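Local coordinates for protein NUDIX hydrolase (Alicyclobacillus acidocaldarius subsp. acidocaldarius, PDB 3QSJ) that probably hydrolyses phosphorus-containing acid anhydrides in a metal-dependent manner, as a member of the Nudix family, and binds a calcium ion in the crystal, at residues Arg30-Lys33 / Thr34-Phe37; Val143-Pro146 / Thr147-Val150; Met185-Arg188 / Ile189-Gly192; Pro195-Arg198 / Pro199-Ala202. All coordinates share one frame; numbering follows the deposited sequence. Where two conformers were deposited one is given.

Contact 1 of 4, residues Arg30-Lys33 / Thr34-Phe37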
ATOM      1  N   ARG A  30      -9.177  -8.237  -0.186  1.00 17.83           N
ATOM      2  CA  ARG A  30      -9.916  -8.748  -1.341  1.00 18.67           C
ATOM      3  C   ARG A  30     -11.098  -7.835  -1.621  1.00 22.90           C
ATOM      4  O   ARG A  30     -11.853  -7.524  -0.714  1.00 22.45           O
ATOM      5  CB  ARG A  30     -10.405 -10.189  -1.095  1.00 21.35           C
ATOM      6  CG  ARG A  30     -11.244 -10.672  -2.306  1.00 24.02           C
ATOM      7  CD  ARG A  30     -11.629 -12.127  -2.192  1.00 26.30           C
ATOM      8  NE  ARG A  30     -12.459 -12.395  -1.018  1.00 26.28           N
ATOM      9  CZ  ARG A  30     -12.828 -13.621  -0.684  1.00 47.42           C
ATOM     10  NH1 ARG A  30     -12.507 -14.649  -1.457  1.00 40.37           N
ATOM     11  NH2 ARG A  30     -13.529 -13.830   0.420  1.00 37.27           N
ATOM     12  N   ARG A  31     -11.240  -7.402  -2.867  1.00 21.74           N
ATOM     13  CA  ARG A  31     -12.399  -6.595  -3.331  1.00 21.21           C
ATOM     14  C   ARG A  31     -13.678  -7.394  -3.232  1.00 23.77           C
ATOM     15  O   ARG A  31     -13.727  -8.554  -3.644  1.00 22.91           O
ATOM     16  CB  ARG A  31     -12.189  -6.131  -4.778  1.00 18.86           C
ATOM     17  CG  ARG A  31     -10.983  -5.236  -4.889  1.00 26.35           C
ATOM     18  CD  ARG A  31     -10.610  -4.988  -6.330  1.00 23.48           C
ATOM     19  NE  ARG A  31     -11.561  -4.073  -6.936  1.00 28.92           N
ATOM     20  CZ  ARG A  31     -11.486  -2.749  -6.844  1.00 46.11           C
ATOM     21  NH1 ARG A  31     -10.520  -2.180  -6.134  1.00 39.28           N
ATOM     22  NH2 ARG A  31     -12.392  -1.988  -7.432  1.00 41.91           N
ATOM     23  N   ALA A  32     -14.720  -6.798  -2.649  1.00 20.14           N
ATOM     24  CA  ALA A  32     -16.020  -7.469  -2.504  1.00 20.41           C
ATOM     25  C   ALA A  32     -16.617  -7.854  -3.894  1.00 24.84           C
ATOM     26  O   ALA A  32     -16.375  -7.171  -4.891  1.00 23.27           O
ATOM     27  CB  ALA A  32     -16.993  -6.546  -1.780  1.00 21.47           C
ATOM     28  N   LYS A  33     -17.445  -8.916  -3.919  1.00 26.63           N
ATOM     29  CA  LYS A  33     -18.107  -9.416  -5.123  1.00 26.45           C
ATOM     30  C   LYS A  33     -19.089  -8.344  -5.643  1.00 31.43           C
ATOM     31  O   LYS A  33     -19.448  -8.358  -6.810  1.00 32.29           O
ATOM     32  CB  LYS A  33     -18.848 -10.725  -4.798  1.00 29.64           C
ATOM     33  CG  LYS A  33     -17.939 -11.917  -4.507  1.00 39.89           C
ATOM     34  CD  LYS A  33     -18.762 -13.198  -4.372  1.00 47.52           C
ATOM     35  CE  LYS A  33     -18.944 -13.704  -2.961  1.00 61.30           C
ATOM     36  NZ  LYS A  33     -19.653 -12.733  -2.076  1.00 66.32           N
ATOM     37  N   THR A  34     -19.466  -7.391  -4.769  1.00 28.36           N
ATOM     38  CA  THR A  34     -20.370  -6.282  -5.077  1.00 28.33           C
ATOM     39  C   THR A  34     -19.730  -5.099  -5.792  1.00 30.22           C
ATOM     40  O   THR A  34     -20.462  -4.238  -6.282  1.00 32.23           O
ATOM     41  CB  THR A  34     -21.154  -5.830  -3.848  1.00 39.56           C
ATOM     42  OG1 THR A  34     -20.191  -5.418  -2.875  1.00 37.15           O
ATOM     43  CG2 THR A  34     -22.096  -6.921  -3.316  1.00 42.18           C
HETATM   44  N   MSE A  35     -18.386  -5.050  -5.870  0.63 23.93           N
HETATM   45  CA  MSE A  35     -17.663  -3.988  -6.561  0.63 21.73           C
HETATM   46  C   MSE A  35     -17.875  -4.152  -8.052  0.63 24.85           C
HETATM   47  O   MSE A  35     -17.974  -5.289  -8.531  0.63 23.77           O
HETATM   48  CB  MSE A  35     -16.157  -4.091  -6.276  0.63 22.91           C
HETATM   49  CG  MSE A  35     -15.783  -3.688  -4.852  0.63 29.41           C
HETATM   50 SE   MSE A  35     -16.467  -1.907  -4.429  0.63 38.57          SE
HETATM   51  CE  MSE A  35     -18.163  -2.376  -3.413  0.63 36.26           C
ATOM     52  N   ARG A  36     -17.925  -3.038  -8.786  1.00 21.88           N
ATOM     53  CA  ARG A  36     -18.101  -3.078 -10.262  1.00 20.59           C
ATOM     54  C   ARG A  36     -16.786  -3.367 -10.969  1.00 24.12           C
ATOM     55  O   ARG A  36     -16.779  -3.989 -12.041  1.00 23.53           O
ATOM     56  CB  ARG A  36     -18.671  -1.772 -10.809  1.00 21.75           C
ATOM     57  CG  ARG A  36     -20.083  -1.472 -10.323  1.00 21.68           C
ATOM     58  CD  ARG A  36     -20.586  -0.198 -11.001  1.00 27.65           C
ATOM     59  NE  ARG A  36     -19.614   0.893 -10.850  1.00 29.45           N
ATOM     60  CZ  ARG A  36     -19.566   1.658  -9.761  1.00 38.11           C
ATOM     61  NH1 ARG A  36     -20.491   1.535  -8.815  1.00 30.15           N
ATOM     62  NH2 ARG A  36     -18.644   2.595  -9.646  1.00 32.84           N
ATOM     63  N   PHE A  37     -15.674  -2.938 -10.377  1.00 22.05           N
ATOM     64  CA  PHE A  37     -14.371  -3.134 -10.989  1.00 20.98           C
ATOM     65  C   PHE A  37     -13.561  -4.205 -10.260  1.00 23.23           C
ATOM     66  O   PHE A  37     -13.323  -4.097  -9.053  1.00 22.69           O
ATOM     67  CB  PHE A  37     -13.611  -1.797 -11.132  1.00 22.97           C
ATOM     68  CG  PHE A  37     -12.245  -1.894 -11.794  1.00 22.09           C
ATOM     69  CD1 PHE A  37     -12.129  -2.217 -13.141  1.00 23.45           C
ATOM     70  CD2 PHE A  37     -11.092  -1.550 -11.090  1.00 24.55           C
ATOM     71  CE1 PHE A  37     -10.883  -2.258 -13.764  1.00 24.47           C
ATOM     72  CE2 PHE A  37      -9.841  -1.590 -11.705  1.00 24.69           C
ATOM     73  CZ  PHE A  37      -9.734  -1.963 -13.030  1.00 22.72           C
TER
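Arg-31 reaches round the bend that follows its strand to hold the carbonyl of Phe-37. At the root of the side chain, Arg-31 CB approaches Met-35 CG (4.3 Å), a doubtful contact, since this selenomethionine has two conformers. CG stands opposite the carbonyl carbon across CA-CB, and the chain then runs extended to Arg-31 CD, which comes within 3.9 Å of Phe-37 O. A bend at chi3 (74°) turns the NE/NH2 edge of the guanidinium toward this oxygen. NE and NH2 both donate to it, at 2.8 Å from Arg-31 NE and again 2.8 Å from Arg-31 NH2 to Phe-37 O, a side-on grip by two nitrogens on one atom. Both bonds are bent, with N-H...O angles of 139° and 134°, and both donors approach the carbonyl from the same face. Arg-31 NH2 also lies at the edge of the Phe-37 ring, 3.9 Å from Phe-37 CD2. With only a methyl at this position, as in alanine, Phe-37 O would probably lose both side-chain donors. Between these residues the backbone makes a type I turn, closed by Met-35 N donating to Ala-32 O at 3.1 Å. The turn leads out of strand 24-31, where the Arg-31 backbone pairs with Gly-40 and Phe-41, into the loop before strand 42-48; the Arg-31 side chain lies about 6 Å from the calcium ion.

Contact 2 of 4, residues Val143-Pro146 / Thr147-Val150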
ATOM      1  N   VAL A 143       2.615  -0.090 -15.632  1.00 18.77           N
ATOM      2  CA  VAL A 143       1.553   0.559 -16.359  1.00 19.34           C
ATOM      3  C   VAL A 143       0.689  -0.569 -16.967  1.00 23.35           C
ATOM      4  O   VAL A 143       1.201  -1.480 -17.667  1.00 22.05           O
ATOM      5  CB  VAL A 143       2.119   1.500 -17.483  1.00 24.07           C
ATOM      6  CG1 VAL A 143       0.971   2.186 -18.248  1.00 24.55           C
ATOM      7  CG2 VAL A 143       3.102   2.528 -16.935  1.00 23.41           C
ATOM      8  N   THR A 144      -0.635  -0.479 -16.756  1.00 19.26           N
ATOM      9  CA  THR A 144      -1.509  -1.487 -17.326  1.00 19.07           C
ATOM     10  C   THR A 144      -1.277  -1.491 -18.845  1.00 24.59           C
ATOM     11  O   THR A 144      -1.202  -0.417 -19.449  1.00 23.82           O
ATOM     12  CB  THR A 144      -2.959  -1.113 -17.013  1.00 22.16           C
ATOM     13  OG1 THR A 144      -3.033  -0.746 -15.630  1.00 22.77           O
ATOM     14  CG2 THR A 144      -3.941  -2.256 -17.375  1.00 23.19           C
ATOM     15  N   PRO A 145      -1.149  -2.689 -19.461  1.00 26.28           N
ATOM     16  CA  PRO A 145      -1.031  -2.765 -20.949  1.00 28.44           C
ATOM     17  C   PRO A 145      -2.158  -2.037 -21.707  1.00 33.89           C
ATOM     18  O   PRO A 145      -3.319  -2.015 -21.224  1.00 32.48           O
ATOM     19  CB  PRO A 145      -1.065  -4.267 -21.222  1.00 31.21           C
ATOM     20  CG  PRO A 145      -0.652  -4.903 -19.933  1.00 34.36           C
ATOM     21  CD  PRO A 145      -1.223  -4.033 -18.860  1.00 28.75           C
ATOM     22  N   PRO A 146      -1.832  -1.427 -22.880  1.00 32.14           N
ATOM     23  CA  PRO A 146      -2.834  -0.652 -23.636  1.00 33.52           C
ATOM     24  C   PRO A 146      -4.031  -1.431 -24.189  1.00 37.10           C
ATOM     25  O   PRO A 146      -4.989  -0.807 -24.643  1.00 37.92           O
ATOM     26  CB  PRO A 146      -2.002   0.022 -24.733  1.00 35.78           C
ATOM     27  CG  PRO A 146      -0.830  -0.873 -24.912  1.00 39.35           C
ATOM     28  CD  PRO A 146      -0.505  -1.358 -23.542  1.00 34.33           C
ATOM     29  N   THR A 147      -3.988  -2.781 -24.085  1.00 33.09           N
ATOM     30  CA  THR A 147      -5.008  -3.738 -24.495  1.00 35.71           C
ATOM     31  C   THR A 147      -6.150  -3.788 -23.466  1.00 39.95           C
ATOM     32  O   THR A 147      -7.133  -4.486 -23.699  1.00 41.52           O
ATOM     33  CB  THR A 147      -4.366  -5.147 -24.604  1.00 53.72           C
ATOM     34  OG1 THR A 147      -3.774  -5.495 -23.341  1.00 56.58           O
ATOM     35  CG2 THR A 147      -3.308  -5.242 -25.729  1.00 54.22           C
ATOM     36  N   GLN A 148      -5.995  -3.089 -22.305  1.00 34.03           N
ATOM     37  CA  GLN A 148      -6.960  -3.081 -21.204  1.00 32.29           C
ATOM     38  C   GLN A 148      -7.833  -1.832 -21.247  1.00 34.04           C
ATOM     39  O   GLN A 148      -7.344  -0.745 -21.535  1.00 33.61           O
ATOM     40  CB  GLN A 148      -6.225  -3.174 -19.853  1.00 33.38           C
ATOM     41  CG  GLN A 148      -5.339  -4.416 -19.760  1.00 43.66           C
ATOM     42  CD  GLN A 148      -5.933  -5.431 -18.846  1.00 64.50           C
ATOM     43  OE1 GLN A 148      -5.727  -5.394 -17.625  1.00 65.06           O
ATOM     44  NE2 GLN A 148      -6.730  -6.324 -19.413  1.00 49.23           N
ATOM     45  N   PRO A 149      -9.140  -1.962 -20.943  1.00 28.49           N
ATOM     46  CA  PRO A 149     -10.028  -0.783 -21.041  1.00 26.39           C
ATOM     47  C   PRO A 149      -9.887   0.227 -19.915  1.00 26.53           C
ATOM     48  O   PRO A 149     -10.479   1.301 -19.994  1.00 27.29           O
ATOM     49  CB  PRO A 149     -11.436  -1.386 -21.076  1.00 28.53           C
ATOM     50  CG  PRO A 149     -11.302  -2.792 -20.635  1.00 33.11           C
ATOM     51  CD  PRO A 149      -9.871  -3.204 -20.598  1.00 30.63           C
ATOM     52  N   VAL A 150      -9.318  -0.197 -18.775  1.00 23.08           N
ATOM     53  CA  VAL A 150      -9.093   0.662 -17.597  1.00 20.59           C
ATOM     54  C   VAL A 150      -7.616   0.514 -17.314  1.00 24.32           C
ATOM     55  O   VAL A 150      -7.121  -0.620 -17.234  1.00 22.20           O
ATOM     56  CB  VAL A 150      -9.986   0.315 -16.369  1.00 22.87           C
ATOM     57  CG1 VAL A 150      -9.566   1.115 -15.132  1.00 21.23           C
ATOM     58  CG2 VAL A 150     -11.472   0.515 -16.666  1.00 22.22           C
TER
HETATM   59  O   HOH W   1      -7.229   1.054 -23.542  1.00 41.78           O
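The methyl CG2 of Thr-144 rests against the folded side chain of Gln-148, the two side chains crossing at about a right angle. CG2 lies trans to the backbone N, which sends it across the turn, and it meets Gln-148 CB at 3.5 Å. The same methyl meets Gln-148 CG equally closely. Chi2 of Gln-148 is -107°, away from a staggered value, and this bend folds the amide back so that OE1 also comes to 3.6 Å from Thr-144 CG2. The hydroxyl of Thr-144 stays beside its own backbone N and is hydrogen-bonded to Phe-152 N on strand 151-160, which fixes the rotation that presents the methyl to Gln-148. Thr-147 adopts a different rotamer: OG1 sits between its backbone N and carbonyl carbon (chi1 57°) and abuts Pro-145 CB at 3.7 Å. The backbone from Pro-145 to Gln-148 forms a type I turn, closed by Gln-148 N donating to Pro-145 O at 3.1 Å with an N-H...O angle of 153°. A water donates to Pro-146 O at 3.1 Å and to Gln-148 O at 2.7 Å, bridging the turn to its exit. Chemically, then, the side chains meet by van der Waals contact and backbone and water supply the hydrogen bonds across the turn, while the Thr-144 hydroxyl is spent on tying the loop to strand 151-160.

Contact 3 of 4, residues Met185-Arg188 / Ile189-Gly192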
HETATM    1  N   MSE A 185      -0.517 -17.272  -0.478  1.00 30.74           N
HETATM    2  CA  MSE A 185      -1.293 -16.441  -1.383  1.00 26.81           C
HETATM    3  C   MSE A 185      -0.903 -16.672  -2.838  1.00 30.22           C
HETATM    4  O   MSE A 185      -1.770 -16.841  -3.697  1.00 30.06           O
HETATM    5  CB  MSE A 185      -1.117 -14.974  -1.020  1.00 26.04           C
HETATM    6  CG  MSE A 185      -2.092 -14.098  -1.746  1.00 31.06           C
HETATM    7 SE   MSE A 185      -3.916 -14.754  -1.642  0.59 39.05          SE
HETATM    8  CE  MSE A 185      -4.294 -14.387   0.088  1.00 34.59           C
ATOM      9  N   LEU A 186       0.384 -16.766  -3.090  1.00 26.59           N
ATOM     10  CA  LEU A 186       0.904 -17.041  -4.431  1.00 30.04           C
ATOM     11  C   LEU A 186       0.332 -18.341  -5.001  1.00 34.72           C
ATOM     12  O   LEU A 186      -0.147 -18.350  -6.130  1.00 35.44           O
ATOM     13  CB  LEU A 186       2.459 -17.101  -4.431  1.00 30.69           C
ATOM     14  CG  LEU A 186       3.117 -17.275  -5.823  1.00 37.51           C
ATOM     15  CD1 LEU A 186       2.630 -16.208  -6.835  1.00 37.27           C
ATOM     16  CD2 LEU A 186       4.603 -17.276  -5.728  1.00 37.90           C
ATOM     17  N   THR A 187       0.366 -19.437  -4.207  1.00 34.09           N
ATOM     18  CA  THR A 187      -0.108 -20.751  -4.614  1.00 35.79           C
ATOM     19  C   THR A 187      -1.594 -20.676  -4.943  1.00 40.73           C
ATOM     20  O   THR A 187      -2.018 -21.197  -5.981  1.00 41.81           O
ATOM     21  CB  THR A 187       0.281 -21.777  -3.539  1.00 42.30           C
ATOM     22  OG1 THR A 187       1.713 -21.816  -3.483  1.00 41.66           O
ATOM     23  CG2 THR A 187      -0.279 -23.162  -3.804  1.00 40.71           C
ATOM     24  N   ARG A 188      -2.353 -19.897  -4.137  1.00 35.53           N
ATOM     25  CA  ARG A 188      -3.787 -19.731  -4.336  1.00 34.86           C
ATOM     26  C   ARG A 188      -4.109 -19.006  -5.621  1.00 36.77           C
ATOM     27  O   ARG A 188      -5.107 -19.332  -6.247  1.00 39.11           O
ATOM     28  CB  ARG A 188      -4.443 -19.074  -3.135  1.00 39.55           C
ATOM     29  CG  ARG A 188      -4.396 -19.997  -1.926  1.00 51.36           C
ATOM     30  CD  ARG A 188      -5.354 -19.549  -0.868  1.00 51.12           C
ATOM     31  NE  ARG A 188      -6.731 -19.784  -1.293  1.00 53.96           N
ATOM     32  CZ  ARG A 188      -7.788 -19.220  -0.729  1.00 70.11           C
ATOM     33  NH1 ARG A 188      -7.636 -18.375   0.288  1.00 46.97           N
ATOM     34  NH2 ARG A 188      -9.007 -19.488  -1.176  1.00 63.79           N
ATOM     35  N   ILE A 189      -3.253 -18.053  -6.033  1.00 28.58           N
ATOM     36  CA  ILE A 189      -3.436 -17.345  -7.303  1.00 27.09           C
ATOM     37  C   ILE A 189      -3.025 -18.251  -8.456  1.00 35.51           C
ATOM     38  O   ILE A 189      -3.776 -18.362  -9.410  1.00 34.27           O
ATOM     39  CB  ILE A 189      -2.640 -16.037  -7.292  1.00 27.06           C
ATOM     40  CG1 ILE A 189      -3.176 -15.120  -6.192  1.00 23.95           C
ATOM     41  CG2 ILE A 189      -2.681 -15.339  -8.653  1.00 26.76           C
ATOM     42  CD1 ILE A 189      -2.189 -13.971  -5.801  1.00 24.45           C
ATOM     43  N   GLN A 190      -1.816 -18.839  -8.390  1.00 34.92           N
ATOM     44  CA  GLN A 190      -1.290 -19.718  -9.445  1.00 37.81           C
ATOM     45  C   GLN A 190      -2.232 -20.879  -9.753  1.00 47.32           C
ATOM     46  O   GLN A 190      -2.318 -21.312 -10.905  1.00 49.64           O
ATOM     47  CB  GLN A 190       0.109 -20.245  -9.056  1.00 39.39           C
ATOM     48  CG  GLN A 190       1.153 -19.128  -8.870  1.00 39.63           C
ATOM     49  CD  GLN A 190       2.509 -19.669  -8.473  1.00 48.87           C
ATOM     50  OE1 GLN A 190       3.538 -19.219  -8.961  1.00 42.65           O
ATOM     51  NE2 GLN A 190       2.550 -20.640  -7.583  1.00 45.12           N
ATOM     52  N   SER A 191      -2.955 -21.359  -8.726  1.00 45.61           N
ATOM     53  CA  SER A 191      -3.899 -22.465  -8.838  1.00 47.57           C
ATOM     54  C   SER A 191      -5.236 -22.053  -9.455  1.00 48.86           C
ATOM     55  O   SER A 191      -5.995 -22.912  -9.889  1.00 47.78           O
ATOM     56  CB  SER A 191      -4.118 -23.126  -7.477  1.00 53.73           C
ATOM     57  OG  SER A 191      -2.903 -23.659  -6.973  1.00 69.50           O
ATOM     58  N   GLY A 192      -5.509 -20.754  -9.497  1.00 43.50           N
ATOM     59  CA  GLY A 192      -6.742 -20.224 -10.069  1.00 42.03           C
ATOM     60  C   GLY A 192      -7.886 -20.016  -9.094  1.00 43.23           C
ATOM     61  O   GLY A 192      -8.978 -19.623  -9.513  1.00 42.19           O
TER
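The last turn of helix 182-190 ends in a Schellman motif at Gly-192, and within it Leu-186 packs against Gln-190 while Thr-187 receives Ser-191. Gly-192 has a positive phi of 93°, at which a side chain would collide with the preceding carbonyl O, and its N donates to Ile-189 O at 3.0 Å. Ser-191, just before the glycine, reaches one turn back to grip Thr-187 O twice: Ser-191 N donates to it at 2.9 Å and Ser-191 OG at 2.8 Å, from opposite faces of the carbonyl plane. The hydroxyl can do so because OG points back along the helix, trans to the carbonyl carbon of Ser-191. The Gln-190 chain leaves CB stretched out, and its amide carbon CD comes to 3.6 Å from Leu-186 CG. At its base Gln-190 CG presses to 3.1 Å from Leu-186 O, the carbonyl that accepts the nearly straight bond from Gln-190 N (178°). Ile-189 packs on Met-185: Ile-189 CD1 meets Met-185 CG at 4.1 Å, and Ile-189 N donates to Met-185 O in its carbonyl plane. Leu-186 and Ile-189 also reach Ile-201 of helix 198-209. Shortening Leu-186 to alanine is likely to strip the Gln-190 amide of its apolar support and open a gap against Ile-201. On the outer surface Arg-188 forms a salt bridge with Glu-193. A hydrophobic side facing the next helix, and a glycine with positive phi closing the last turn, are the marks of an amphipathic helix ended by a Schellman motif.

Contact 4 of 4, residues Pro195-Arg198 / Pro199-Ala202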
ATOM      1  N   PRO A 195      -8.320 -14.388  -8.171  1.00 25.60           N
ATOM      2  CA  PRO A 195      -7.719 -13.609  -9.254  1.00 25.91           C
ATOM      3  C   PRO A 195      -6.822 -12.503  -8.703  1.00 27.05           C
ATOM      4  O   PRO A 195      -7.078 -11.957  -7.621  1.00 25.57           O
ATOM      5  CB  PRO A 195      -8.923 -13.018  -9.988  1.00 28.80           C
ATOM      6  CG  PRO A 195     -10.100 -13.238  -9.087  1.00 32.69           C
ATOM      7  CD  PRO A 195      -9.699 -13.942  -7.878  1.00 27.32           C
ATOM      8  N   ALA A 196      -5.774 -12.156  -9.468  1.00 25.91           N
ATOM      9  CA  ALA A 196      -4.877 -11.043  -9.101  1.00 24.09           C
ATOM     10  C   ALA A 196      -4.253 -10.444 -10.375  1.00 25.49           C
ATOM     11  O   ALA A 196      -4.061 -11.172 -11.339  1.00 25.74           O
ATOM     12  CB  ALA A 196      -3.787 -11.507  -8.121  1.00 25.01           C
ATOM     13  N   VAL A 197      -3.925  -9.151 -10.370  1.00 23.11           N
ATOM     14  CA  VAL A 197      -3.244  -8.520 -11.513  1.00 24.48           C
ATOM     15  C   VAL A 197      -1.772  -8.952 -11.540  1.00 27.81           C
ATOM     16  O   VAL A 197      -1.245  -9.343 -10.506  1.00 27.67           O
ATOM     17  CB  VAL A 197      -3.466  -6.987 -11.598  1.00 28.43           C
ATOM     18  CG1 VAL A 197      -4.952  -6.669 -11.662  1.00 29.66           C
ATOM     19  CG2 VAL A 197      -2.805  -6.251 -10.416  1.00 26.68           C
ATOM     20  N   ARG A 198      -1.140  -8.954 -12.722  1.00 26.78           N
ATOM     21  CA  ARG A 198       0.263  -9.374 -12.872  1.00 27.24           C
ATOM     22  C   ARG A 198       1.252  -8.764 -11.863  1.00 30.15           C
ATOM     23  O   ARG A 198       2.008  -9.524 -11.253  1.00 28.47           O
ATOM     24  CB  ARG A 198       0.725  -9.251 -14.329  1.00 28.71           C
ATOM     25  CG  ARG A 198       0.078 -10.331 -15.231  1.00 44.71           C
ATOM     26  CD  ARG A 198       0.764 -10.399 -16.578  1.00 54.79           C
ATOM     27  NE  ARG A 198       0.584  -9.147 -17.314  1.00 63.41           N
ATOM     28  CZ  ARG A 198       1.532  -8.540 -18.018  1.00 70.19           C
ATOM     29  NH1 ARG A 198       1.273  -7.400 -18.641  1.00 50.08           N
ATOM     30  NH2 ARG A 198       2.748  -9.069 -18.101  1.00 53.85           N
ATOM     31  N   PRO A 199       1.230  -7.426 -11.601  1.00 27.68           N
ATOM     32  CA  PRO A 199       2.146  -6.855 -10.601  1.00 26.96           C
ATOM     33  C   PRO A 199       2.019  -7.474  -9.207  1.00 27.62           C
ATOM     34  O   PRO A 199       3.037  -7.692  -8.520  1.00 24.63           O
ATOM     35  CB  PRO A 199       1.729  -5.378 -10.586  1.00 28.89           C
ATOM     36  CG  PRO A 199       1.192  -5.125 -11.919  1.00 33.82           C
ATOM     37  CD  PRO A 199       0.431  -6.359 -12.252  1.00 29.99           C
ATOM     38  N   THR A 200       0.772  -7.827  -8.812  1.00 23.38           N
ATOM     39  CA  THR A 200       0.533  -8.484  -7.507  1.00 20.49           C
ATOM     40  C   THR A 200       1.285  -9.799  -7.402  1.00 23.51           C
ATOM     41  O   THR A 200       1.962 -10.043  -6.403  1.00 22.00           O
ATOM     42  CB  THR A 200      -0.987  -8.659  -7.262  1.00 25.55           C
ATOM     43  OG1 THR A 200      -1.562  -7.378  -7.209  1.00 23.17           O
ATOM     44  CG2 THR A 200      -1.294  -9.391  -5.939  1.00 28.41           C
ATOM     45  N   ILE A 201       1.179 -10.632  -8.446  1.00 23.36           N
ATOM     46  CA  ILE A 201       1.845 -11.925  -8.500  1.00 23.23           C
ATOM     47  C   ILE A 201       3.379 -11.698  -8.424  1.00 25.62           C
ATOM     48  O   ILE A 201       4.076 -12.377  -7.679  1.00 25.09           O
ATOM     49  CB  ILE A 201       1.417 -12.696  -9.769  1.00 27.19           C
ATOM     50  CG1 ILE A 201      -0.112 -12.912  -9.769  1.00 28.51           C
ATOM     51  CG2 ILE A 201       2.176 -14.016  -9.908  1.00 30.41           C
ATOM     52  CD1 ILE A 201      -0.728 -13.524 -11.155  1.00 28.19           C
ATOM     53  N   ALA A 202       3.880 -10.748  -9.210  1.00 24.75           N
ATOM     54  CA  ALA A 202       5.322 -10.499  -9.300  1.00 25.84           C
ATOM     55  C   ALA A 202       5.861 -10.013  -7.932  1.00 23.49           C
ATOM     56  O   ALA A 202       6.938 -10.447  -7.521  1.00 24.58           O
ATOM     57  CB  ALA A 202       5.606  -9.521 -10.436  1.00 27.60           C
TER
HETATM   58  O   HOH W   2      -4.261  -7.729  -7.744  1.00 20.94           O
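The pyrrolidine ring of Pro-199 is met at its CD corner, where Val-197 CG2 lies 3.7 Å away and the two side chains pass at a slant. The guanidinium of the preceding Arg-198 extends away from this ring. The same Val-197 methyl, set between the backbone N and the carbonyl carbon of its residue (chi1 -57°), also reaches Thr-200 OG1 at 3.6 Å. That hydroxyl is held by a water 2.8 Å from OG1, which in turn accepts from Val-197 N at 3.0 Å, so the water ties the entry of the helix to its first turn. The other branch of Thr-200, CG2, meets Ala-196 CB at 3.9 Å. Val-197 occupies the N-cap position, but its apolar side chain offers no acceptor; its carbonyl O takes weak bonds from Thr-200 N and from Ile-201 N. The first firm helical bond is Ala-202 N to Arg-198 O at 3.0 Å. Ile-201 and Ala-196 face Ile-189 of helix 182-190, and Thr-200 touches Phe-44 of strand 42-48. Proline in the first turn, where no N-H is needed for a helical bond, is a common feature of helix starts, here that of helix 198-209.

From the N terminus, contact 1 comes first, closing the turn that leaves strand 24-31 on the way to strand 42-48. Contact 2 follows within the connection between strands 137-143 and 151-160, and reaches back to contact 1 where Val-150 CG1 packs on Phe-37 CZ at 3.7 Å. Contact 3 ends helix 182-190 and contact 4 begins helix 198-209, so the two flank one short connection; they touch through Leu-186, Ile-189, Ala-196 and Ile-201. Contact 4 also meets contact 2, Pro-145 CG lying 3.4 Å from Arg-198 NH1. All four are local and in series, none enclosing or crossing another, yet together they join two loops of the sheet to the C-terminal helices.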